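Local coordinates for protein lactaldehyde dehydrogenase (Methanocaldococcus jannaschii, PDB 3PQA) that oxidises lactaldehyde to lactate, preferring NAD over NADP as oxidant, in a step of coenzyme F420 biosynthesis, at residues Glu94-Ser98 with Asn141-Asn145; Leu104-Val109 with Val447-Met451; Glu111-Glu115 with Phe125-Glu129; Gly132-Thr138 with Asn159-Pro165; Ser147-Ile151 with Arg444-Lys448. One frame throughout, in Å; residues are numbered along the deposited sequence.

Contacts 1, 2, 4 and 5 are buried, whereas contact 3 is partly buried, on a hairpin, and its centre lies about 28 Å from that of the chain. Helix 88-111 serves contacts 1 and 2; the start of helix 447-453 serves contacts 2 and 5 and shares Val447 and Lys448 between them. Strand 122-138 runs through contacts 3 and 4. In contact 4 it pairs with a parallel neighbour by regular backbone bonding, while in contact 3 side chains and water take a large share. Contact 2 is mostly apolar and lies at a subunit interface. Contacts 1 and 5 lie close to the probable active site, and each buries a carboxylate, one held by backbone N-H groups, the other by a lysine.

Contact 1. Residues Glu94-Ser98 with Asn141-Asn145; sequences EVERS and NFPLN
Ser98 on helix 88-111 and Asn145, at the start of helix 145-156, bring their CA atoms to 4.5 Å, so that the loop 141-144 lies against the side of the earlier helix. Glu94 carries the contact: with CG anti to the backbone N (chi1 -177°) and the rest extended, it brings its carboxylate to backbone N-H groups at the end of the loop. OE2 accepts two bonds there: the N-H of Asn145 at 2.9 Å, nearly straight at 160° and on the anti lone pair of OE2, and the N-H of Leu144 at 2.8 Å, more bent. A glutamate suits this spot because it is long enough to reach the amino end of a helix, where a negative charge is likely to be favoured. OE1 forms a salt bridge with Lys86. A leucine in place of Glu94 would probably leave both N-H groups without their acceptor and Lys86 without this counter-charge.

Beside this grip, Leu144 CD2 makes an apolar contact with Val95 CG2 at 3.8 Å; it also lies 3.4 Å from Ser98 OG, a hydroxyl bonded back to Val95 O. Asn145 lays ND2 3.5 Å from Arg97 CB, its amide bonded to Thr101 and Asp430. Asn141, near the probable nucleophile Cys275, is probably the oxyanion-hole asparagine, as in related aldehyde dehydrogenases. Helices 55-71 and 73-84 pack beside Val95, and helix 171-186 covers Pro143 and Leu144.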
# COMPACT_ATOMS: atom_id res chain seq x y z
N GLU B 94 16.97 0.03 -26.15
CA GLU B 94 15.50 0.10 -26.23
C GLU B 94 14.86 -1.30 -26.27
O GLU B 94 13.88 -1.57 -25.57
CB GLU B 94 14.99 0.96 -27.41
CG GLU B 94 13.46 1.06 -27.39
CD GLU B 94 12.84 1.85 -28.53
OE1 GLU B 94 13.55 2.59 -29.25
OE2 GLU B 94 11.60 1.74 -28.69
N VAL B 95 15.42 -2.19 -27.09
CA VAL B 95 14.88 -3.55 -27.20
C VAL B 95 14.93 -4.27 -25.85
O VAL B 95 13.94 -4.90 -25.45
CB VAL B 95 15.58 -4.42 -28.28
CG1 VAL B 95 14.93 -5.80 -28.31
CG2 VAL B 95 15.47 -3.78 -29.67
N GLU B 96 16.06 -4.16 -25.15
CA GLU B 96 16.22 -4.76 -23.82
C GLU B 96 15.18 -4.21 -22.82
O GLU B 96 14.58 -4.98 -22.05
CB GLU B 96 17.66 -4.57 -23.32
CG GLU B 96 18.03 -5.43 -22.11
CD GLU B 96 18.10 -6.92 -22.42
OE1 GLU B 96 18.42 -7.30 -23.57
OE2 GLU B 96 17.86 -7.73 -21.49
N ARG B 97 14.94 -2.90 -22.85
CA ARG B 97 13.90 -2.30 -22.00
C ARG B 97 12.51 -2.89 -22.29
O ARG B 97 11.74 -3.16 -21.36
CB ARG B 97 13.82 -0.79 -22.19
CG ARG B 97 15.14 -0.09 -22.21
CD ARG B 97 15.50 0.43 -20.88
NE ARG B 97 14.90 1.74 -20.65
CZ ARG B 97 15.30 2.57 -19.69
NH1 ARG B 97 14.69 3.74 -19.53
NH2 ARG B 97 16.31 2.24 -18.90
N SER B 98 12.19 -3.04 -23.58
CA SER B 98 10.87 -3.55 -23.97
C SER B 98 10.62 -4.96 -23.44
O SER B 98 9.49 -5.27 -23.06
CB SER B 98 10.67 -3.45 -25.49
OG SER B 98 11.35 -4.48 -26.19
N ASN B 141 9.86 7.82 -31.70
CA ASN B 141 11.22 7.92 -31.13
C ASN B 141 11.68 6.71 -30.31
O ASN B 141 12.84 6.28 -30.42
CB ASN B 141 11.43 9.25 -30.36
CG ASN B 141 10.47 9.42 -29.18
OD1 ASN B 141 9.43 8.76 -29.10
ND2 ASN B 141 10.84 10.30 -28.25
N PHE B 142 10.78 6.15 -29.50
CA PHE B 142 11.02 4.87 -28.84
C PHE B 142 9.80 4.01 -29.16
O PHE B 142 9.02 3.64 -28.27
CB PHE B 142 11.25 5.05 -27.32
CG PHE B 142 12.51 5.82 -26.98
CD1 PHE B 142 13.64 5.17 -26.53
CD2 PHE B 142 12.56 7.21 -27.18
CE1 PHE B 142 14.83 5.89 -26.24
CE2 PHE B 142 13.73 7.95 -26.92
CZ PHE B 142 14.87 7.28 -26.45
N PRO B 143 9.62 3.69 -30.46
CA PRO B 143 8.40 3.03 -30.91
C PRO B 143 8.20 1.63 -30.35
O PRO B 143 7.06 1.16 -30.27
CB PRO B 143 8.57 3.00 -32.44
CG PRO B 143 10.05 2.95 -32.64
CD PRO B 143 10.62 3.80 -31.55
N LEU B 144 9.27 0.96 -29.96
CA LEU B 144 9.12 -0.38 -29.42
C LEU B 144 8.80 -0.31 -27.92
O LEU B 144 7.76 -0.80 -27.49
CB LEU B 144 10.34 -1.26 -29.69
CG LEU B 144 10.33 -2.68 -29.12
CD1 LEU B 144 9.15 -3.48 -29.64
CD2 LEU B 144 11.65 -3.40 -29.41
N ASN B 145 9.67 0.32 -27.14
CA ASN B 145 9.40 0.38 -25.69
C ASN B 145 8.20 1.24 -25.31
O ASN B 145 7.48 0.91 -24.37
CB ASN B 145 10.65 0.74 -24.86
CG ASN B 145 10.49 0.40 -23.37
OD1 ASN B 145 9.93 -0.64 -23.01
ND2 ASN B 145 10.99 1.27 -22.51

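Contact 2. Residues Leu104-Val109 with Val447-Met451; sequences LAAFYV and VKYAM
The Tyr108 ring carries the aliphatic chain of Lys448 over one face: CB of Lys448 stands 4.0 Å from the ring centroid, 15° off the normal, a CH-pi contact. At the ring's edge, in its plane, a water donates to Tyr108 OH at 2.7 Å and accepts from Lys448 NZ at 2.8 Å. The hydroxyl is also bonded to Glu111 of the second subunit, and the ring meets Phe107 of that subunit edge-to-face. Lys448 can do both jobs because its chain is extended, with CG anti to the backbone N (chi1 -174°): the methylenes run across the ring and the ammonium passes beyond it to the water.

Two helices, 88-111 and 447-453, pack here at the interface with the second subunit, which touches Leu104, Phe107, Tyr108 and Lys448; their local axes are 10.0 Å apart and cross at -56°. A small residue faces a branched one: Val447 CG1 reaches Ala105 CA at 3.4 Å and Ala105 CB at 3.7 Å. The bare methyl of Ala105 lets the valine come down onto the helix backbone, with looser cover from Leu104 CD2. One turn further along, Met451, bent at its last torsion, lies with SD 3.5 Å from Tyr108 CB, while its CE turns to the backbone of Tyr108 and Val109. Pro153 of helix 145-156 touches Met451, and Ala152 of that helix touches Ala105.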
# COMPACT_ATOMS: atom_id res chain seq x y z
N LEU B 104 7.48 -7.23 -16.63
CA LEU B 104 6.94 -6.56 -15.45
C LEU B 104 5.42 -6.56 -15.46
O LEU B 104 4.78 -6.73 -14.42
CB LEU B 104 7.48 -5.13 -15.34
CG LEU B 104 7.35 -4.50 -13.95
CD1 LEU B 104 8.03 -5.35 -12.89
CD2 LEU B 104 7.94 -3.09 -13.95
N ALA B 105 4.83 -6.38 -16.65
CA ALA B 105 3.38 -6.49 -16.75
C ALA B 105 2.90 -7.89 -16.36
O ALA B 105 1.89 -8.02 -15.65
CB ALA B 105 2.93 -6.16 -18.15
N ALA B 106 3.61 -8.92 -16.83
CA ALA B 106 3.33 -10.32 -16.44
C ALA B 106 3.30 -10.49 -14.92
O ALA B 106 2.36 -11.10 -14.37
CB ALA B 106 4.34 -11.27 -17.07
N PHE B 107 4.31 -9.95 -14.24
CA PHE B 107 4.31 -10.13 -12.80
C PHE B 107 3.23 -9.31 -12.10
O PHE B 107 2.61 -9.83 -11.17
CB PHE B 107 5.70 -10.01 -12.19
CG PHE B 107 6.54 -11.24 -12.41
CD1 PHE B 107 6.66 -12.20 -11.43
CD2 PHE B 107 7.16 -11.46 -13.63
CE1 PHE B 107 7.42 -13.34 -11.64
CE2 PHE B 107 7.92 -12.60 -13.85
CZ PHE B 107 8.04 -13.54 -12.85
N TYR B 108 2.91 -8.12 -12.60
CA TYR B 108 1.79 -7.36 -12.03
C TYR B 108 0.39 -7.96 -12.29
O TYR B 108 -0.53 -7.73 -11.49
CB TYR B 108 1.89 -5.87 -12.37
CG TYR B 108 2.80 -5.14 -11.39
CD1 TYR B 108 2.43 -5.00 -10.04
CD2 TYR B 108 4.02 -4.62 -11.80
CE1 TYR B 108 3.27 -4.34 -9.12
CE2 TYR B 108 4.87 -3.95 -10.89
CZ TYR B 108 4.47 -3.82 -9.55
OH TYR B 108 5.31 -3.18 -8.67
N VAL B 109 0.22 -8.75 -13.35
CA VAL B 109 -1.06 -9.45 -13.51
C VAL B 109 -1.29 -10.36 -12.30
O VAL B 109 -2.41 -10.51 -11.81
CB VAL B 109 -1.17 -10.31 -14.80
CG1 VAL B 109 -2.57 -10.95 -14.87
CG2 VAL B 109 -0.97 -9.48 -16.01
N VAL B 447 4.56 0.44 -15.86
CA VAL B 447 3.55 -0.64 -15.97
C VAL B 447 2.49 -0.59 -14.87
O VAL B 447 1.28 -0.57 -15.15
CB VAL B 447 4.23 -2.03 -16.12
CG1 VAL B 447 3.26 -3.19 -15.89
CG2 VAL B 447 4.87 -2.12 -17.52
N LYS B 448 2.93 -0.52 -13.61
CA LYS B 448 2.00 -0.58 -12.49
C LYS B 448 1.02 0.60 -12.52
O LYS B 448 -0.18 0.44 -12.23
CB LYS B 448 2.79 -0.59 -11.18
CG LYS B 448 1.93 -0.81 -9.95
CD LYS B 448 2.75 -0.60 -8.69
CE LYS B 448 1.87 -0.89 -7.47
NZ LYS B 448 2.56 -0.68 -6.17
N TYR B 449 1.54 1.76 -12.91
CA TYR B 449 0.78 3.00 -12.93
C TYR B 449 -0.16 3.04 -14.12
O TYR B 449 -1.31 3.45 -13.97
CB TYR B 449 1.74 4.21 -12.91
CG TYR B 449 2.68 4.04 -11.73
CD1 TYR B 449 2.27 4.38 -10.45
CD2 TYR B 449 3.95 3.47 -11.89
CE1 TYR B 449 3.12 4.19 -9.35
CE2 TYR B 449 4.80 3.27 -10.80
CZ TYR B 449 4.37 3.64 -9.54
OH TYR B 449 5.19 3.42 -8.47
N ALA B 450 0.32 2.58 -15.28
CA ALA B 450 -0.54 2.51 -16.47
C ALA B 450 -1.69 1.53 -16.25
O ALA B 450 -2.83 1.78 -16.69
CB ALA B 450 0.27 2.12 -17.69
N MET B 451 -1.43 0.42 -15.56
CA MET B 451 -2.47 -0.56 -15.27
C MET B 451 -3.61 0.09 -14.49
O MET B 451 -4.80 -0.13 -14.79
CB MET B 451 -1.92 -1.78 -14.53
CG MET B 451 -1.07 -2.73 -15.39
SD MET B 451 -0.26 -4.07 -14.44
CE MET B 451 -1.67 -5.04 -13.81
O HOH W 1 4.77 -2.37 -6.16

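Contact 3. Residues Glu111-Glu115 with Phe125-Glu129; sequences EHRDE and FTRRE
A beta hairpin, strand 114-117 with strand 122-138, joins Glu115 to Thr126; with strand 455-463 it forms the protruding sheet by which aldehyde dehydrogenases assemble into oligomers. Thr126 N gives Glu115 O a bond of 3.0 Å. The return bond departs from the usual backbone pattern: Glu115 N donates to the hydroxyl Thr126 OG1, 3.0 Å away and almost perfectly straight (177°). A threonine suits the place because its OG1, set between the backbone N and carbonyl carbon (chi1 60°), reaches across to the opposite strand, while CG2 packs 3.8 Å from Glu115 CG. The Glu115 carboxylate looks outward to other subunits, OE2 to Tyr449 of the third subunit and OE1 to Arg113 of the fourth. Asp114 and Glu115 also pair with a strand of that fourth subunit, extending the sheet.

Nearer the start of the hairpin the contacts are less certain, since His112 and Asp114 each have two conformers. Arg128 NE makes a salt bridge with Glu452. In the conformer given, Asp114 OD1 lies 3.6 Å from Arg128 NH1, a salt bridge of charge alone, the oxygen standing well out of the guanidinium plane.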
# COMPACT_ATOMS: atom_id res chain seq x y z
N GLU B 111 0.47 -10.03 -9.26
CA GLU B 111 0.75 -9.40 -7.97
C GLU B 111 -0.02 -8.14 -7.62
O GLU B 111 0.01 -7.73 -6.46
CB GLU B 111 2.25 -9.10 -7.84
CG GLU B 111 3.12 -10.35 -7.80
CD GLU B 111 2.74 -11.28 -6.66
OE1 GLU B 111 2.75 -10.82 -5.51
OE2 GLU B 111 2.44 -12.46 -6.92
N HIS B 112 -0.68 -7.49 -8.58
CA HIS B 112 -1.39 -6.24 -8.30
C HIS B 112 -2.37 -6.47 -7.16
O HIS B 112 -3.09 -7.47 -7.15
CB HIS B 112 -2.12 -5.69 -9.53
CG HIS B 112 -3.39 -4.97 -9.20
ND1 HIS B 112 -4.62 -5.59 -9.23
CD2 HIS B 112 -3.61 -3.70 -8.79
CE1 HIS B 112 -5.55 -4.73 -8.87
NE2 HIS B 112 -4.97 -3.58 -8.59
N ARG B 113 -2.41 -5.55 -6.21
CA ARG B 113 -3.25 -5.70 -5.03
C ARG B 113 -4.51 -4.84 -5.04
O ARG B 113 -4.48 -3.68 -5.45
CB ARG B 113 -2.42 -5.39 -3.77
CG ARG B 113 -1.24 -6.32 -3.53
CD ARG B 113 -1.70 -7.74 -3.25
NE ARG B 113 -0.75 -8.49 -2.43
CZ ARG B 113 0.23 -9.26 -2.90
NH1 ARG B 113 0.41 -9.41 -4.21
NH2 ARG B 113 1.03 -9.90 -2.05
N ASP B 114 -5.61 -5.42 -4.60
CA ASP B 114 -6.83 -4.68 -4.30
C ASP B 114 -6.90 -4.52 -2.78
O ASP B 114 -6.05 -5.06 -2.06
CB ASP B 114 -8.06 -5.40 -4.85
CG ASP B 114 -8.08 -5.45 -6.36
OD1 ASP B 114 -7.81 -4.41 -6.99
OD2 ASP B 114 -8.38 -6.53 -6.92
N GLU B 115 -7.90 -3.79 -2.29
CA GLU B 115 -7.98 -3.51 -0.85
C GLU B 115 -9.31 -3.90 -0.23
O GLU B 115 -10.33 -4.05 -0.93
CB GLU B 115 -7.72 -2.03 -0.59
CG GLU B 115 -8.77 -1.11 -1.25
CD GLU B 115 -8.53 0.38 -0.99
OE1 GLU B 115 -7.78 0.73 -0.04
OE2 GLU B 115 -9.10 1.19 -1.75
N PHE B 125 -14.73 -4.44 -0.40
CA PHE B 125 -13.46 -4.64 -1.09
C PHE B 125 -13.50 -4.10 -2.52
O PHE B 125 -14.58 -3.87 -3.06
CB PHE B 125 -13.00 -6.11 -1.03
CG PHE B 125 -13.87 -7.06 -1.80
CD1 PHE B 125 -15.07 -7.54 -1.26
CD2 PHE B 125 -13.49 -7.48 -3.07
CE1 PHE B 125 -15.88 -8.42 -1.98
CE2 PHE B 125 -14.29 -8.36 -3.80
CZ PHE B 125 -15.49 -8.83 -3.25
N THR B 126 -12.33 -3.91 -3.10
CA THR B 126 -12.24 -3.37 -4.46
C THR B 126 -11.83 -4.44 -5.46
O THR B 126 -11.27 -5.47 -5.10
CB THR B 126 -11.25 -2.19 -4.54
OG1 THR B 126 -9.93 -2.64 -4.15
CG2 THR B 126 -11.68 -1.05 -3.62
N ARG B 127 -12.13 -4.18 -6.73
CA ARG B 127 -11.78 -5.05 -7.83
C ARG B 127 -11.48 -4.11 -9.00
O ARG B 127 -12.24 -3.16 -9.22
CB ARG B 127 -12.96 -5.97 -8.14
CG ARG B 127 -12.88 -6.77 -9.42
CD ARG B 127 -14.12 -7.67 -9.53
NE ARG B 127 -14.22 -8.33 -10.84
CZ ARG B 127 -13.62 -9.46 -11.16
NH1 ARG B 127 -12.84 -10.09 -10.27
NH2 ARG B 127 -13.77 -9.98 -12.37
N ARG B 128 -10.38 -4.34 -9.70
CA ARG B 128 -10.06 -3.55 -10.89
C ARG B 128 -10.63 -4.31 -12.10
O ARG B 128 -10.52 -5.53 -12.16
CB ARG B 128 -8.53 -3.35 -11.04
CG ARG B 128 -7.79 -2.56 -9.93
CD ARG B 128 -8.36 -1.19 -9.68
NE ARG B 128 -7.55 -0.29 -8.83
CZ ARG B 128 -7.63 -0.15 -7.49
NH1 ARG B 128 -8.42 -0.91 -6.73
NH2 ARG B 128 -6.86 0.76 -6.90
N GLU B 129 -11.27 -3.59 -13.02
CA GLU B 129 -11.80 -4.19 -14.26
C GLU B 129 -11.36 -3.35 -15.46
O GLU B 129 -11.09 -2.17 -15.30
CB GLU B 129 -13.33 -4.29 -14.21
CG GLU B 129 -13.82 -5.20 -13.08
CD GLU B 129 -15.31 -5.47 -13.11
OE1 GLU B 129 -16.05 -4.76 -13.83
OE2 GLU B 129 -15.74 -6.39 -12.39
O HOH W 2 -10.63 -8.01 -6.19
O HOH W 3 -8.69 -7.13 -9.23
O HOH W 4 -8.83 1.26 -4.33

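Contact 4. Residues Gly132-Thr138 with Asn159-Pro165; sequences GIVGAIT and NVIVHHP. With SO4 (sulfate ion), chain G.
Gly132 opens the pairing: its N donates to Asn159 OD1 at 3.0 Å, almost in line with the side-chain carbonyl. Its positive phi (131°) would jam a CB against the preceding carbonyl, which calls for glycine. Ile133 comes next and packs its CG2 4.0 Å from Val162 CG2, on the face covered by helix 33-44. Val134 bonds through both its N-H, to Val160 O at 2.8 Å, and its C=O, to Val162 N, while CG2 rests 3.6 Å from Asn159 CG on the other face. Gly135 turns its own bonds to strand 216-220. Ala136 repeats the pattern, its N-H meeting Val162 O at 2.9 Å and its O receiving His164 N. This is a parallel strand pair, closed by helix 145-156 as a beta-alpha-beta unit of the Rossmann-type NAD-binding domain; Ile137 lies near Val225 of the likely cofactor site.

At Thr138 the N-H bonds His164 O, and OG1, in the plane of the His163 ring, shares a hydrogen bond of 2.8 Å with its NE2, while ND1 of that ring bonds Tyr194. On the face of Ile137, His164 NE2 donates at 2.7 Å to O3 of a sulfate, probably from the crystallisation liquor, also held by the N-H groups of Ser167 and Gly201. Because His164 ND1 is also bonded to Leu197 O, both ring nitrogens appear to be donors, and the imidazole is probably protonated beside the anion.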
# COMPACT_ATOMS: atom_id res chain seq x y z
N GLY B 132 -12.09 -1.05 -21.17
CA GLY B 132 -12.79 -1.55 -22.36
C GLY B 132 -11.83 -1.60 -23.54
O GLY B 132 -10.94 -2.47 -23.60
N ILE B 133 -12.01 -0.67 -24.47
CA ILE B 133 -11.09 -0.52 -25.59
C ILE B 133 -10.10 0.59 -25.27
O ILE B 133 -10.49 1.74 -25.04
CB ILE B 133 -11.83 -0.19 -26.91
CG1 ILE B 133 -12.84 -1.29 -27.26
CG2 ILE B 133 -10.83 -0.02 -28.06
CD1 ILE B 133 -13.66 -1.03 -28.55
N VAL B 134 -8.82 0.22 -25.23
CA VAL B 134 -7.72 1.16 -25.07
C VAL B 134 -7.24 1.55 -26.46
O VAL B 134 -6.82 0.69 -27.25
CB VAL B 134 -6.56 0.55 -24.24
CG1 VAL B 134 -5.30 1.39 -24.39
CG2 VAL B 134 -6.96 0.44 -22.76
N GLY B 135 -7.31 2.85 -26.74
CA GLY B 135 -6.73 3.42 -27.96
C GLY B 135 -5.33 3.92 -27.66
O GLY B 135 -5.17 4.93 -26.98
N ALA B 136 -4.33 3.19 -28.13
CA ALA B 136 -2.92 3.52 -27.90
C ALA B 136 -2.36 4.23 -29.13
O ALA B 136 -2.51 3.75 -30.25
CB ALA B 136 -2.12 2.25 -27.61
N ILE B 137 -1.75 5.39 -28.92
CA ILE B 137 -1.17 6.13 -30.04
C ILE B 137 0.28 6.40 -29.65
O ILE B 137 0.54 7.07 -28.65
CB ILE B 137 -1.98 7.42 -30.35
CG1 ILE B 137 -3.43 7.06 -30.72
CG2 ILE B 137 -1.30 8.22 -31.46
CD1 ILE B 137 -4.36 8.27 -30.90
N THR B 138 1.21 5.83 -30.41
CA THR B 138 2.60 5.74 -30.00
C THR B 138 3.51 6.55 -30.91
O THR B 138 3.17 6.77 -32.08
CB THR B 138 3.07 4.29 -29.94
OG1 THR B 138 2.79 3.63 -31.18
CG2 THR B 138 2.36 3.55 -28.79
N ASN B 159 -8.00 -5.41 -21.37
CA ASN B 159 -8.51 -4.51 -22.39
C ASN B 159 -8.26 -5.01 -23.79
O ASN B 159 -7.24 -5.63 -24.05
CB ASN B 159 -7.83 -3.15 -22.27
CG ASN B 159 -8.15 -2.46 -20.98
OD1 ASN B 159 -9.26 -1.96 -20.79
ND2 ASN B 159 -7.18 -2.41 -20.08
N VAL B 160 -9.19 -4.72 -24.69
CA VAL B 160 -8.95 -4.80 -26.12
C VAL B 160 -8.15 -3.55 -26.52
O VAL B 160 -8.33 -2.48 -25.94
CB VAL B 160 -10.30 -4.85 -26.87
CG1 VAL B 160 -10.12 -4.68 -28.37
CG2 VAL B 160 -10.99 -6.19 -26.56
N ILE B 161 -7.27 -3.70 -27.51
CA ILE B 161 -6.42 -2.60 -27.95
C ILE B 161 -6.57 -2.25 -29.45
O ILE B 161 -6.56 -3.14 -30.30
CB ILE B 161 -4.95 -2.95 -27.71
CG1 ILE B 161 -4.73 -3.31 -26.24
CG2 ILE B 161 -4.04 -1.78 -28.14
CD1 ILE B 161 -3.44 -4.13 -26.02
N VAL B 162 -6.72 -0.96 -29.74
CA VAL B 162 -6.51 -0.44 -31.10
C VAL B 162 -5.33 0.51 -31.04
O VAL B 162 -5.29 1.43 -30.20
CB VAL B 162 -7.77 0.21 -31.72
CG1 VAL B 162 -8.86 -0.86 -31.95
CG2 VAL B 162 -8.31 1.34 -30.85
N HIS B 163 -4.34 0.26 -31.89
CA HIS B 163 -3.03 0.87 -31.71
C HIS B 163 -2.58 1.50 -33.01
O HIS B 163 -2.38 0.79 -34.00
CB HIS B 163 -2.05 -0.23 -31.26
CG HIS B 163 -0.62 0.20 -31.23
ND1 HIS B 163 0.42 -0.70 -31.27
CD2 HIS B 163 -0.05 1.43 -31.18
CE1 HIS B 163 1.57 -0.05 -31.23
NE2 HIS B 163 1.32 1.25 -31.16
N HIS B 164 -2.43 2.83 -33.00
CA HIS B 164 -1.82 3.54 -34.11
C HIS B 164 -0.37 3.93 -33.82
O HIS B 164 -0.12 4.74 -32.94
CB HIS B 164 -2.61 4.79 -34.50
CG HIS B 164 -1.93 5.60 -35.55
ND1 HIS B 164 -1.96 5.25 -36.89
CD2 HIS B 164 -1.13 6.70 -35.47
CE1 HIS B 164 -1.24 6.12 -37.58
NE2 HIS B 164 -0.73 7.01 -36.75
N PRO B 165 0.59 3.36 -34.57
CA PRO B 165 2.00 3.71 -34.41
C PRO B 165 2.34 4.90 -35.31
O PRO B 165 1.70 5.09 -36.35
CB PRO B 165 2.70 2.45 -34.92
CG PRO B 165 1.80 1.95 -36.00
CD PRO B 165 0.39 2.36 -35.64
S SO4 G . 1.56 9.91 -38.23
O1 SO4 G . 3.01 10.09 -38.20
O2 SO4 G . 1.06 10.05 -39.60
O3 SO4 G . 1.25 8.57 -37.74
O4 SO4 G . 0.92 10.91 -37.39

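Contact 5. Residues Ser147-Ile151 with Arg444-Lys448; sequences SAHKI and REGVK
Lys150 NZ donates to Glu445 OE2 at 2.6 Å, a short salt bridge that meets the carboxylate on its syn side, 17° out of plane. The same ammonium is bonded to Ser218 OG and Thr220 OG1, so this buried charge has three partners, one carboxylate and two hydroxyls. A lysine suits the place because its chain starts away from the facing segment and can come back: a bend at the last torsion (chi4 -63°) turns NZ to the glutamate. Glu445 OE1, on its other branch, takes a water at 2.6 Å and lies 3.6 Å from His149 CB. An alanine in place of Glu445 would probably leave Lys150 without its counter-charge and open a gap beside His149.

A second water bridges the two segments. It lies in the plane of the His149 ring, 2.8 Å from ND1, donates to His149 O at 2.8 Å and accepts a weak bond from Gly446 N. Gly446, at the N-cap position of helix 447-453, has a positive phi that calls for glycine.

The Glu445 side chain comes within about 4 Å of that of Glu241, the probable active-site general base, and the lysine-glutamate pair beside it is consistent with the second shell found in related aldehyde dehydrogenases.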
# COMPACT_ATOMS: atom_id res chain seq x y z
N SER B 147 5.53 1.67 -27.14
CA SER B 147 4.40 0.76 -27.44
C SER B 147 4.23 -0.28 -26.32
O SER B 147 3.10 -0.53 -25.88
CB SER B 147 4.58 0.07 -28.80
OG SER B 147 4.46 1.02 -29.86
N ALA B 148 5.35 -0.84 -25.84
CA ALA B 148 5.30 -1.84 -24.77
C ALA B 148 4.67 -1.23 -23.50
O ALA B 148 3.91 -1.90 -22.80
CB ALA B 148 6.70 -2.41 -24.48
N HIS B 149 4.98 0.03 -23.24
CA HIS B 149 4.44 0.72 -22.05
C HIS B 149 2.95 0.97 -22.11
O HIS B 149 2.35 1.33 -21.10
CB HIS B 149 5.21 2.01 -21.78
CG HIS B 149 6.40 1.82 -20.91
ND1 HIS B 149 6.29 1.49 -19.58
CD2 HIS B 149 7.72 1.90 -21.17
CE1 HIS B 149 7.50 1.39 -19.06
NE2 HIS B 149 8.39 1.64 -20.00
N LYS B 150 2.33 0.80 -23.29
CA LYS B 150 0.88 0.88 -23.40
C LYS B 150 0.23 -0.49 -23.59
O LYS B 150 -0.78 -0.80 -22.95
CB LYS B 150 0.46 1.80 -24.55
CG LYS B 150 0.98 3.24 -24.42
CD LYS B 150 0.38 4.15 -25.48
CE LYS B 150 1.14 5.50 -25.55
NZ LYS B 150 1.02 6.27 -24.27
N ILE B 151 0.78 -1.29 -24.51
CA ILE B 151 0.29 -2.64 -24.78
C ILE B 151 0.36 -3.58 -23.57
O ILE B 151 -0.63 -4.25 -23.25
CB ILE B 151 1.00 -3.28 -26.00
CG1 ILE B 151 0.76 -2.43 -27.25
CG2 ILE B 151 0.53 -4.74 -26.23
CD1 ILE B 151 1.65 -2.81 -28.43
N ARG B 444 0.19 8.87 -15.33
CA ARG B 444 1.56 8.37 -15.19
C ARG B 444 1.71 7.02 -15.87
O ARG B 444 0.80 6.20 -15.81
CB ARG B 444 1.96 8.28 -13.70
CG ARG B 444 2.02 9.64 -12.97
CD ARG B 444 3.16 10.52 -13.48
NE ARG B 444 3.19 11.85 -12.85
CZ ARG B 444 2.41 12.87 -13.21
NH1 ARG B 444 1.50 12.73 -14.18
NH2 ARG B 444 2.53 14.05 -12.60
N GLU B 445 2.84 6.82 -16.54
CA GLU B 445 3.22 5.53 -17.09
C GLU B 445 4.30 4.84 -16.24
O GLU B 445 4.66 5.32 -15.15
CB GLU B 445 3.60 5.65 -18.59
CG GLU B 445 2.40 5.92 -19.50
CD GLU B 445 2.67 5.62 -20.99
OE1 GLU B 445 3.82 5.35 -21.39
OE2 GLU B 445 1.71 5.69 -21.78
N GLY B 446 4.80 3.71 -16.72
CA GLY B 446 5.38 2.73 -15.79
C GLY B 446 4.25 1.71 -15.64
O GLY B 446 3.13 2.09 -15.32
N VAL B 447 4.56 0.44 -15.86
CA VAL B 447 3.55 -0.64 -15.97
C VAL B 447 2.49 -0.59 -14.87
O VAL B 447 1.28 -0.57 -15.15
CB VAL B 447 4.23 -2.03 -16.12
CG1 VAL B 447 3.26 -3.19 -15.89
CG2 VAL B 447 4.87 -2.12 -17.52
N LYS B 448 2.93 -0.52 -13.61
CA LYS B 448 2.00 -0.58 -12.49
C LYS B 448 1.02 0.60 -12.52
O LYS B 448 -0.18 0.44 -12.23
CB LYS B 448 2.79 -0.59 -11.18
CG LYS B 448 1.93 -0.81 -9.95
CD LYS B 448 2.75 -0.60 -8.69
CE LYS B 448 1.87 -0.89 -7.47
NZ LYS B 448 2.56 -0.68 -6.17
O HOH W 5 3.66 1.85 -18.65
O HOH W 6 4.10 5.17 -24.01